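Local coordinates for uncharacterized protein (Pseudomonas aeruginosa UCBPP-PA14, PDB 3FD9) that probably holds the type III secretion regulon off by disrupting self-association and DNA binding of the activator ExsA until ExsC relieves it, at residues Gly26-Ala30 with Arg31-Leu35; Asp81-Cys84 with Ala85-Asp89; Asp101-Leu104 with Leu105-Gly109. One frame throughout, in Å; residues are numbered along the deposited sequence.

Contact 1: Gly26-Ala30 with Arg31-Leu35; sequences GIISA and RQLAL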
ATOM      1  N   GLY A  26       1.873  -2.803   4.467  1.00 38.23           N
ATOM      2  CA  GLY A  26       2.983  -2.565   3.558  1.00 37.62           C
ATOM      3  C   GLY A  26       4.306  -3.056   4.114  1.00 36.38           C
ATOM      4  O   GLY A  26       5.360  -2.465   3.874  1.00 35.85           O
ATOM      5  N   ILE A  27       4.251  -4.140   4.875  1.00 33.70           N
ATOM      6  CA  ILE A  27       5.458  -4.731   5.427  1.00 32.91           C
ATOM      7  C   ILE A  27       6.042  -5.700   4.410  1.00 31.81           C
ATOM      8  O   ILE A  27       7.263  -5.830   4.285  1.00 31.96           O
ATOM      9  CB  ILE A  27       5.163  -5.459   6.755  1.00 33.67           C
ATOM     10  CG1 ILE A  27       4.640  -4.463   7.784  1.00 35.10           C
ATOM     11  CG2 ILE A  27       6.419  -6.117   7.314  1.00 34.86           C
ATOM     12  CD1 ILE A  27       5.655  -3.378   8.141  1.00 36.10           C
ATOM     13  N   ILE A  28       5.147  -6.364   3.681  1.00 29.05           N
ATOM     14  CA  ILE A  28       5.497  -7.359   2.679  1.00 26.38           C
ATOM     15  C   ILE A  28       4.745  -7.051   1.376  1.00 27.18           C
ATOM     16  O   ILE A  28       3.514  -6.985   1.362  1.00 29.94           O
ATOM     17  CB  ILE A  28       5.090  -8.758   3.158  1.00 31.14           C
ATOM     18  CG1 ILE A  28       5.637  -9.019   4.558  1.00 27.89           C
ATOM     19  CG2 ILE A  28       5.578  -9.819   2.200  1.00 29.18           C
ATOM     20  CD1 ILE A  28       5.765 -10.485   4.917  1.00 27.31           C
ATOM     21  N   SER A  29       5.472  -6.858   0.281  1.00 22.74           N
ATOM     22  CA  SER A  29       4.818  -6.553  -0.985  1.00 22.68           C
ATOM     23  C   SER A  29       4.127  -7.790  -1.555  1.00 23.10           C
ATOM     24  O   SER A  29       4.386  -8.906  -1.117  1.00 24.01           O
ATOM     25  CB  SER A  29       5.823  -6.001  -1.992  1.00 23.47           C
ATOM     26  OG  SER A  29       6.721  -7.013  -2.402  1.00 25.09           O
ATOM     27  N   ALA A  30       3.242  -7.590  -2.526  1.00 33.07           N
ATOM     28  CA  ALA A  30       2.567  -8.707  -3.177  1.00 34.83           C
ATOM     29  C   ALA A  30       3.599  -9.605  -3.831  1.00 31.94           C
ATOM     30  O   ALA A  30       3.541 -10.832  -3.707  1.00 33.31           O
ATOM     31  CB  ALA A  30       1.574  -8.207  -4.210  1.00 34.55           C
ATOM     32  N   ARG A  31       4.547  -8.982  -4.528  1.00 36.96           N
ATOM     33  CA  ARG A  31       5.645  -9.700  -5.159  1.00 35.63           C
ATOM     34  C   ARG A  31       6.362 -10.593  -4.146  1.00 35.84           C
ATOM     35  O   ARG A  31       6.592 -11.779  -4.400  1.00 37.20           O
ATOM     36  CB  ARG A  31       6.629  -8.707  -5.767  1.00 35.03           C
ATOM     37  CG  ARG A  31       7.580  -9.315  -6.773  1.00 41.44           C
ATOM     38  CD  ARG A  31       8.649  -8.324  -7.204  1.00 40.68           C
ATOM     39  NE  ARG A  31       9.296  -7.703  -6.051  1.00 53.44           N
ATOM     40  CZ  ARG A  31      10.055  -8.345  -5.159  1.00 54.78           C
ATOM     41  NH1 ARG A  31      10.269  -9.654  -5.266  1.00 51.84           N
ATOM     42  NH2 ARG A  31      10.597  -7.676  -4.146  1.00 54.26           N
ATOM     43  N   GLN A  32       6.718 -10.016  -3.000  1.00 28.56           N
ATOM     44  CA  GLN A  32       7.492 -10.740  -1.988  1.00 27.59           C
ATOM     45  C   GLN A  32       6.720 -11.908  -1.413  1.00 27.62           C
ATOM     46  O   GLN A  32       7.248 -13.016  -1.304  1.00 29.73           O
ATOM     47  CB  GLN A  32       7.927  -9.817  -0.861  1.00 25.99           C
ATOM     48  CG  GLN A  32       8.970  -8.810  -1.298  1.00 26.22           C
ATOM     49  CD  GLN A  32       9.260  -7.778  -0.236  1.00 26.61           C
ATOM     50  OE1 GLN A  32       8.348  -7.278   0.426  1.00 27.83           O
ATOM     51  NE2 GLN A  32      10.539  -7.457  -0.059  1.00 24.32           N
ATOM     52  N   LEU A  33       5.467 -11.660  -1.052  1.00 37.95           N
ATOM     53  CA  LEU A  33       4.620 -12.710  -0.509  1.00 37.69           C
ATOM     54  C   LEU A  33       4.537 -13.917  -1.451  1.00 37.70           C
ATOM     55  O   LEU A  33       4.594 -15.055  -1.008  1.00 40.76           O
ATOM     56  CB  LEU A  33       3.221 -12.172  -0.231  1.00 38.94           C
ATOM     57  CG  LEU A  33       2.332 -13.094   0.596  1.00 39.57           C
ATOM     58  CD1 LEU A  33       2.661 -12.915   2.066  1.00 44.62           C
ATOM     59  CD2 LEU A  33       0.871 -12.813   0.337  1.00 37.62           C
ATOM     60  N   ALA A  34       4.419 -13.674  -2.749  1.00 27.80           N
ATOM     61  CA  ALA A  34       4.273 -14.765  -3.704  1.00 27.79           C
ATOM     62  C   ALA A  34       5.488 -15.678  -3.696  1.00 28.51           C
ATOM     63  O   ALA A  34       5.369 -16.891  -3.863  1.00 30.02           O
ATOM     64  CB  ALA A  34       4.025 -14.221  -5.114  1.00 27.64           C
ATOM     65  N   LEU A  35       6.663 -15.090  -3.515  1.00 30.11           N
ATOM     66  CA  LEU A  35       7.890 -15.863  -3.544  1.00 30.00           C
ATOM     67  C   LEU A  35       7.966 -16.691  -2.277  1.00 29.92           C
ATOM     68  O   LEU A  35       8.298 -17.876  -2.304  1.00 31.47           O
ATOM     69  CB  LEU A  35       9.091 -14.933  -3.644  1.00 29.15           C
ATOM     70  CG  LEU A  35      10.464 -15.587  -3.525  1.00 32.64           C
ATOM     71  CD1 LEU A  35      10.644 -16.710  -4.537  1.00 34.81           C
ATOM     72  CD2 LEU A  35      11.554 -14.527  -3.671  1.00 32.04           C
TER
HETATM   73  O   HOH W   1       8.740  -5.892  -3.322  1.00 54.74           O

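Contact 2: Asp81-Cys84 with Ala85-Asp89; sequences DGWC and AELGD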
ATOM      1  N   ASP A  81      12.420 -26.172  14.561  1.00 79.50           N
ATOM      2  CA  ASP A  81      11.127 -25.515  14.767  1.00 76.50           C
ATOM      3  C   ASP A  81      11.252 -24.145  15.426  1.00 72.26           C
ATOM      4  O   ASP A  81      10.274 -23.405  15.540  1.00 69.09           O
ATOM      5  CB  ASP A  81      10.195 -26.407  15.588  1.00 79.14           C
ATOM      6  CG  ASP A  81       9.713 -27.610  14.809  1.00 83.74           C
ATOM      7  OD1 ASP A  81       9.427 -28.657  15.436  1.00 89.00           O
ATOM      8  OD2 ASP A  81       9.626 -27.508  13.566  1.00 85.76           O
ATOM      9  N   GLY A  82      12.459 -23.818  15.866  1.00 55.08           N
ATOM     10  CA  GLY A  82      12.731 -22.509  16.430  1.00 53.03           C
ATOM     11  C   GLY A  82      13.647 -21.704  15.531  1.00 50.70           C
ATOM     12  O   GLY A  82      14.448 -20.905  16.011  1.00 49.85           O
ATOM     13  N   TRP A  83      13.516 -21.924  14.222  1.00 56.16           N
ATOM     14  CA  TRP A  83      14.352 -21.267  13.218  1.00 53.65           C
ATOM     15  C   TRP A  83      14.177 -19.755  13.231  1.00 51.79           C
ATOM     16  O   TRP A  83      15.125 -19.012  12.982  1.00 51.05           O
ATOM     17  CB  TRP A  83      14.051 -21.817  11.829  1.00 53.32           C
ATOM     18  CG  TRP A  83      12.616 -21.665  11.399  1.00 50.87           C
ATOM     19  CD1 TRP A  83      11.565 -22.478  11.728  1.00 50.04           C
ATOM     20  CD2 TRP A  83      12.079 -20.653  10.537  1.00 47.49           C
ATOM     21  NE1 TRP A  83      10.410 -22.025  11.135  1.00 44.96           N
ATOM     22  CE2 TRP A  83      10.699 -20.905  10.399  1.00 44.99           C
ATOM     23  CE3 TRP A  83      12.632 -19.550   9.874  1.00 42.82           C
ATOM     24  CZ2 TRP A  83       9.867 -20.099   9.634  1.00 45.28           C
ATOM     25  CZ3 TRP A  83      11.806 -18.752   9.118  1.00 40.45           C
ATOM     26  CH2 TRP A  83      10.440 -19.028   9.000  1.00 41.22           C
ATOM     27  N   CYS A  84      12.966 -19.305  13.532  1.00 57.10           N
ATOM     28  CA  CYS A  84      12.682 -17.880  13.635  1.00 56.20           C
ATOM     29  C   CYS A  84      13.631 -17.164  14.590  1.00 54.55           C
ATOM     30  O   CYS A  84      13.873 -15.965  14.459  1.00 55.50           O
ATOM     31  CB  CYS A  84      11.249 -17.670  14.109  1.00 56.62           C
ATOM     32  SG  CYS A  84      10.014 -18.294  12.981  1.00 64.72           S
ATOM     33  N   ALA A  85      14.157 -17.897  15.561  1.00 52.97           N
ATOM     34  CA  ALA A  85      14.994 -17.302  16.586  1.00 51.27           C
ATOM     35  C   ALA A  85      16.334 -16.847  16.025  1.00 50.98           C
ATOM     36  O   ALA A  85      17.106 -16.191  16.723  1.00 49.97           O
ATOM     37  CB  ALA A  85      15.202 -18.285  17.729  1.00 54.41           C
ATOM     38  N   GLU A  86      16.608 -17.196  14.770  1.00 47.91           N
ATOM     39  CA  GLU A  86      17.876 -16.847  14.133  1.00 47.03           C
ATOM     40  C   GLU A  86      17.759 -15.614  13.255  1.00 43.64           C
ATOM     41  O   GLU A  86      18.749 -15.135  12.703  1.00 43.71           O
ATOM     42  CB  GLU A  86      18.404 -18.020  13.309  1.00 49.84           C
ATOM     43  CG  GLU A  86      19.120 -19.064  14.138  1.00 62.45           C
ATOM     44  CD  GLU A  86      20.307 -18.480  14.890  1.00 75.62           C
ATOM     45  OE1 GLU A  86      21.121 -17.772  14.250  1.00 81.37           O
ATOM     46  OE2 GLU A  86      20.428 -18.727  16.115  1.00 79.10           O
ATOM     47  N   LEU A  87      16.543 -15.101  13.126  1.00 37.44           N
ATOM     48  CA  LEU A  87      16.303 -13.930  12.302  1.00 36.57           C
ATOM     49  C   LEU A  87      16.687 -12.661  13.039  1.00 35.04           C
ATOM     50  O   LEU A  87      16.329 -12.478  14.196  1.00 36.32           O
ATOM     51  CB  LEU A  87      14.829 -13.857  11.904  1.00 36.24           C
ATOM     52  CG  LEU A  87      14.354 -14.941  10.945  1.00 36.63           C
ATOM     53  CD1 LEU A  87      12.849 -14.901  10.809  1.00 37.84           C
ATOM     54  CD2 LEU A  87      15.023 -14.762   9.612  1.00 29.98           C
ATOM     55  N   GLY A  88      17.413 -11.783  12.360  1.00 37.94           N
ATOM     56  CA  GLY A  88      17.743 -10.478  12.896  1.00 36.63           C
ATOM     57  C   GLY A  88      18.205  -9.574  11.771  1.00 37.89           C
ATOM     58  O   GLY A  88      18.310 -10.006  10.619  1.00 40.57           O
ATOM     59  N   ASP A  89      18.482  -8.318  12.100  1.00 34.52           N
ATOM     60  CA  ASP A  89      18.959  -7.366  11.118  1.00 34.15           C
ATOM     61  C   ASP A  89      20.343  -6.874  11.484  1.00 34.77           C
ATOM     62  O   ASP A  89      20.707  -6.865  12.653  1.00 34.09           O
ATOM     63  CB  ASP A  89      18.008  -6.181  11.036  1.00 34.98           C
ATOM     64  CG  ASP A  89      16.626  -6.580  10.584  1.00 39.06           C
ATOM     65  OD1 ASP A  89      16.471  -6.937   9.392  1.00 47.73           O
ATOM     66  OD2 ASP A  89      15.696  -6.524  11.418  1.00 41.74           O
TER

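Contact 3: Asp101-Leu104 with Leu105-Gly109; sequences DWVL and LPVYG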
ATOM      1  N   ASP A 101      14.347   4.329  14.162  1.00 27.31           N
ATOM      2  CA  ASP A 101      13.370   3.259  14.084  1.00 27.70           C
ATOM      3  C   ASP A 101      13.763   2.071  14.929  1.00 28.89           C
ATOM      4  O   ASP A 101      12.910   1.280  15.329  1.00 30.68           O
ATOM      5  CB  ASP A 101      13.202   2.811  12.642  1.00 28.31           C
ATOM      6  CG  ASP A 101      12.468   3.823  11.807  1.00 32.56           C
ATOM      7  OD1 ASP A 101      11.483   4.411  12.315  1.00 36.54           O
ATOM      8  OD2 ASP A 101      12.875   4.029  10.642  1.00 33.00           O
ATOM      9  N   TRP A 102      15.060   1.945  15.184  1.00 35.75           N
ATOM     10  CA  TRP A 102      15.581   0.797  15.896  1.00 34.55           C
ATOM     11  C   TRP A 102      15.930   1.116  17.340  1.00 35.83           C
ATOM     12  O   TRP A 102      16.024   0.224  18.168  1.00 38.61           O
ATOM     13  CB  TRP A 102      16.784   0.200  15.159  1.00 34.50           C
ATOM     14  CG  TRP A 102      16.399  -0.947  14.258  1.00 35.77           C
ATOM     15  CD1 TRP A 102      16.170  -2.247  14.631  1.00 37.56           C
ATOM     16  CD2 TRP A 102      16.184  -0.899  12.842  1.00 27.86           C
ATOM     17  NE1 TRP A 102      15.825  -3.002  13.535  1.00 33.67           N
ATOM     18  CE2 TRP A 102      15.825  -2.199  12.427  1.00 28.53           C
ATOM     19  CE3 TRP A 102      16.259   0.116  11.886  1.00 34.78           C
ATOM     20  CZ2 TRP A 102      15.548  -2.508  11.103  1.00 34.04           C
ATOM     21  CZ3 TRP A 102      15.979  -0.195  10.568  1.00 37.50           C
ATOM     22  CH2 TRP A 102      15.629  -1.496  10.189  1.00 39.52           C
ATOM     23  N   VAL A 103      16.114   2.387  17.654  1.00 32.61           N
ATOM     24  CA  VAL A 103      16.491   2.755  19.005  1.00 31.72           C
ATOM     25  C   VAL A 103      15.527   3.777  19.595  1.00 33.51           C
ATOM     26  O   VAL A 103      14.704   3.443  20.437  1.00 36.56           O
ATOM     27  CB  VAL A 103      17.930   3.308  19.063  1.00 32.25           C
ATOM     28  CG1 VAL A 103      18.323   3.615  20.493  1.00 30.59           C
ATOM     29  CG2 VAL A 103      18.894   2.318  18.471  1.00 29.96           C
ATOM     30  N   LEU A 104      15.623   5.020  19.144  1.00 26.58           N
ATOM     31  CA  LEU A 104      14.920   6.113  19.797  1.00 25.02           C
ATOM     32  C   LEU A 104      13.434   5.853  20.015  1.00 25.64           C
ATOM     33  O   LEU A 104      12.927   6.043  21.120  1.00 27.39           O
ATOM     34  CB  LEU A 104      15.131   7.419  19.043  1.00 24.12           C
ATOM     35  CG  LEU A 104      16.588   7.847  18.835  1.00 23.94           C
ATOM     36  CD1 LEU A 104      16.622   9.233  18.198  1.00 26.42           C
ATOM     37  CD2 LEU A 104      17.360   7.832  20.136  1.00 25.15           C
ATOM     38  N   LEU A 105      12.735   5.418  18.974  1.00 21.42           N
ATOM     39  CA  LEU A 105      11.298   5.178  19.090  1.00 20.55           C
ATOM     40  C   LEU A 105      10.934   3.992  19.997  1.00 21.82           C
ATOM     41  O   LEU A 105      10.068   4.114  20.865  1.00 23.06           O
ATOM     42  CB  LEU A 105      10.663   5.018  17.708  1.00 18.74           C
ATOM     43  CG  LEU A 105      10.551   6.289  16.880  1.00 17.66           C
ATOM     44  CD1 LEU A 105       9.664   6.036  15.689  1.00 19.05           C
ATOM     45  CD2 LEU A 105      10.001   7.448  17.706  1.00 24.26           C
ATOM     46  N   PRO A 106      11.580   2.833  19.795  1.00 29.71           N
ATOM     47  CA  PRO A 106      11.353   1.720  20.728  1.00 30.72           C
ATOM     48  C   PRO A 106      11.698   2.107  22.165  1.00 32.61           C
ATOM     49  O   PRO A 106      10.908   1.898  23.089  1.00 33.97           O
ATOM     50  CB  PRO A 106      12.329   0.653  20.238  1.00 29.87           C
ATOM     51  CG  PRO A 106      12.488   0.948  18.769  1.00 29.93           C
ATOM     52  CD  PRO A 106      12.451   2.450  18.672  1.00 29.30           C
ATOM     53  N   VAL A 107      12.880   2.680  22.347  1.00 31.48           N
ATOM     54  CA  VAL A 107      13.341   3.083  23.665  1.00 32.67           C
ATOM     55  C   VAL A 107      12.367   4.038  24.331  1.00 34.31           C
ATOM     56  O   VAL A 107      12.119   3.945  25.534  1.00 36.75           O
ATOM     57  CB  VAL A 107      14.726   3.739  23.591  1.00 32.11           C
ATOM     58  CG1 VAL A 107      15.013   4.529  24.856  1.00 30.25           C
ATOM     59  CG2 VAL A 107      15.792   2.672  23.347  1.00 33.20           C
ATOM     60  N   TYR A 108      11.815   4.960  23.556  1.00 28.68           N
ATOM     61  CA  TYR A 108      10.904   5.948  24.125  1.00 29.26           C
ATOM     62  C   TYR A 108       9.588   5.314  24.521  1.00 29.57           C
ATOM     63  O   TYR A 108       8.988   5.693  25.511  1.00 27.92           O
ATOM     64  CB  TYR A 108      10.650   7.101  23.155  1.00 27.68           C
ATOM     65  CG  TYR A 108       9.821   8.197  23.775  1.00 29.96           C
ATOM     66  CD1 TYR A 108      10.424   9.326  24.328  1.00 32.72           C
ATOM     67  CD2 TYR A 108       8.439   8.094  23.838  1.00 27.73           C
ATOM     68  CE1 TYR A 108       9.667  10.333  24.910  1.00 26.57           C
ATOM     69  CE2 TYR A 108       7.677   9.087  24.417  1.00 28.92           C
ATOM     70  CZ  TYR A 108       8.296  10.205  24.951  1.00 28.55           C
ATOM     71  OH  TYR A 108       7.536  11.196  25.518  1.00 34.12           O
ATOM     72  N   GLY A 109       9.133   4.349  23.734  1.00 27.79           N
ATOM     73  CA  GLY A 109       7.929   3.618  24.082  1.00 28.75           C
ATOM     74  C   GLY A 109       8.134   2.864  25.378  1.00 30.88           C
ATOM     75  O   GLY A 109       7.254   2.811  26.232  1.00 34.80           O
TER

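Contact 1: Gly26-Ala30 with Arg31-Leu35
Ser29 and Gln32 face each other across the first turn of helix 30-39, each side chain bonded to the backbone N-H of the other. The hydroxyl of Ser29 sits between its own backbone N and carbonyl carbon (chi1 70°), which turns OG in over the start of the helix, where it accepts from Gln32 N at 3.1 Å. Gln32 reaches back the other way: its chain runs out extended, and OE1 arrives in front of Ser29 N at 2.9 Å. This return bond is almost straight, 173° at the hydrogen, and it enters in the carbonyl plane on a lone pair of OE1. The two reciprocal bonds make a capping box, with Ser29 as the N-cap residue. The amide is fixed at its other end too, because NE2 donates to Leu64 O, so the flat group has little freedom to turn over. Behind the cap the ordinary helical bonds take over, Leu33 N to Ser29 O at 3.0 Å and Ala34 N to Ala30 O.

Ile28 crosses Gln32 obliquely on the buried side, its CG2 lying 3.9 Å from Gln32 CB and 4.1 Å from Leu33 CB, while Tyr22 of helix 19-24 packs against the same isoleucine. Helix 19-24 is closed by a Schellman motif at Gly26, which has positive phi, and a short loop, 26-29, joins it to helix 30-39. The Arg31 side chain bends at chi3, which leaves Ser29 OG over one face of the guanidinium. A water contacts OG and also accepts a weak bond from Arg31 NH2. Beyond it, NH1 makes a long, weak ion pair with Asp101 of the second subunit.

Contact 2: Asp81-Cys84 with Ala85-Asp89
Trp83 and Leu87 lie on the buried side of this short turn, where Trp83 CZ3 comes to 4.3 Å from Leu87 CD1. The methyl meets the indole obliquely. Leu87 has its CG beside its own backbone N (chi1 -68°), and the side chain lies back along the preceding turn, with CD1 3.9 Å from Cys84 O. Over one face of the indole stands Cys84 SG, 3.7 Å above the plane and centred on the ring, a sulfur-over-aromatic packing between adjacent residues. Cys75 and Ala76 of helix 66-76 and Leu48 of helix 42-50 also touch the tryptophan, while its NE1 donates to Gln47 OE1, which satisfies the indole's polar edge and helps hold the ring's orientation.

The backbone from Trp83 to Glu86 is a 3-10 segment in the connection between helix 66-76 and strand 90-92, and it is held by three successive i to i+3 bonds: Ala85 N to Gly82 O at 3.1 Å, Glu86 N to Trp83 O at 2.9 Å and Leu87 N to Cys84 O at 3.1 Å. This i to i+3 ladder is what defines the turn as 3-10.

The outer side is much looser. Gly82, Ala85 and Glu86 are exposed there; across the turn the Ala85 methyl meets backbone atoms alone, among them Gly82 O. Glu86 bends at chi2 and carries its carboxylate away from the turn, and across the contact its CB and CG approach Trp83 O alone, though the side chain also touches Cys75 and Gln249.

Contact 3: Asp101-Leu104 with Leu105-Gly109
Val103 and Val107 are the apolar pair of this turn: the two valines run alongside each other in the same direction, with Val103 CG1 3.9 Å from Val107 CG2. Asp101 and Leu105 are aligned likewise one face round, though more loosely, Asp101 OD1 standing 4.2 Å from Leu105 CD1. Leu104 points away from the following turn, onto Trp193, Met197 and Leu200 of helix 193-203.

Two backbone hydrogen bonds link the turns. Val107 N reaches Val103 O at 2.7 Å, while Tyr108 N meets Leu104 O at 2.9 Å. Helix 96-115 is irregular here: a wider pi-type turn at 101-104 is followed by a kink at Pro106, which brings a ring where an N-H would bond. Its pyrrolidine is packed against carbonyl oxygens instead, CD 3.0 Å from Val103 O and CG 3.5 Å from Asp101 O.

Charge and aromatic contacts lead outward. Asp101 OD2 accepts from Gln97 NE2 and forms a salt bridge with Arg31 of the third subunit, whose Met39 and Arg38 also pack on Leu105 and Tyr108. In Tyr108, CG lies anti to the backbone N (chi1 -174°), which swings the ring away from the preceding turn and toward Trp193, on which it stacks.

Overall arrangement
All three are local contacts, in sequence order, but they differ in depth and chemistry. Contact 3 is the buried one, with about 9 Å between its centre and that of the chain; contacts 1 and 2 both lie about 19 Å out and are partly buried. Contact 1 starts a helix with side-chain caps, contact 2 shapes a connection with 3-10 backbone bonds, and contact 3 bends the middle of a helix round a proline. Contacts 2 and 3 touch where Asp89 OD2 packs 4.0 Å from Trp102 CZ2. Contacts 1 and 3 are apart within the chain, yet both meet neighbouring subunits, the second through Arg31 and the third through Asp101; no other chain touches contact 2.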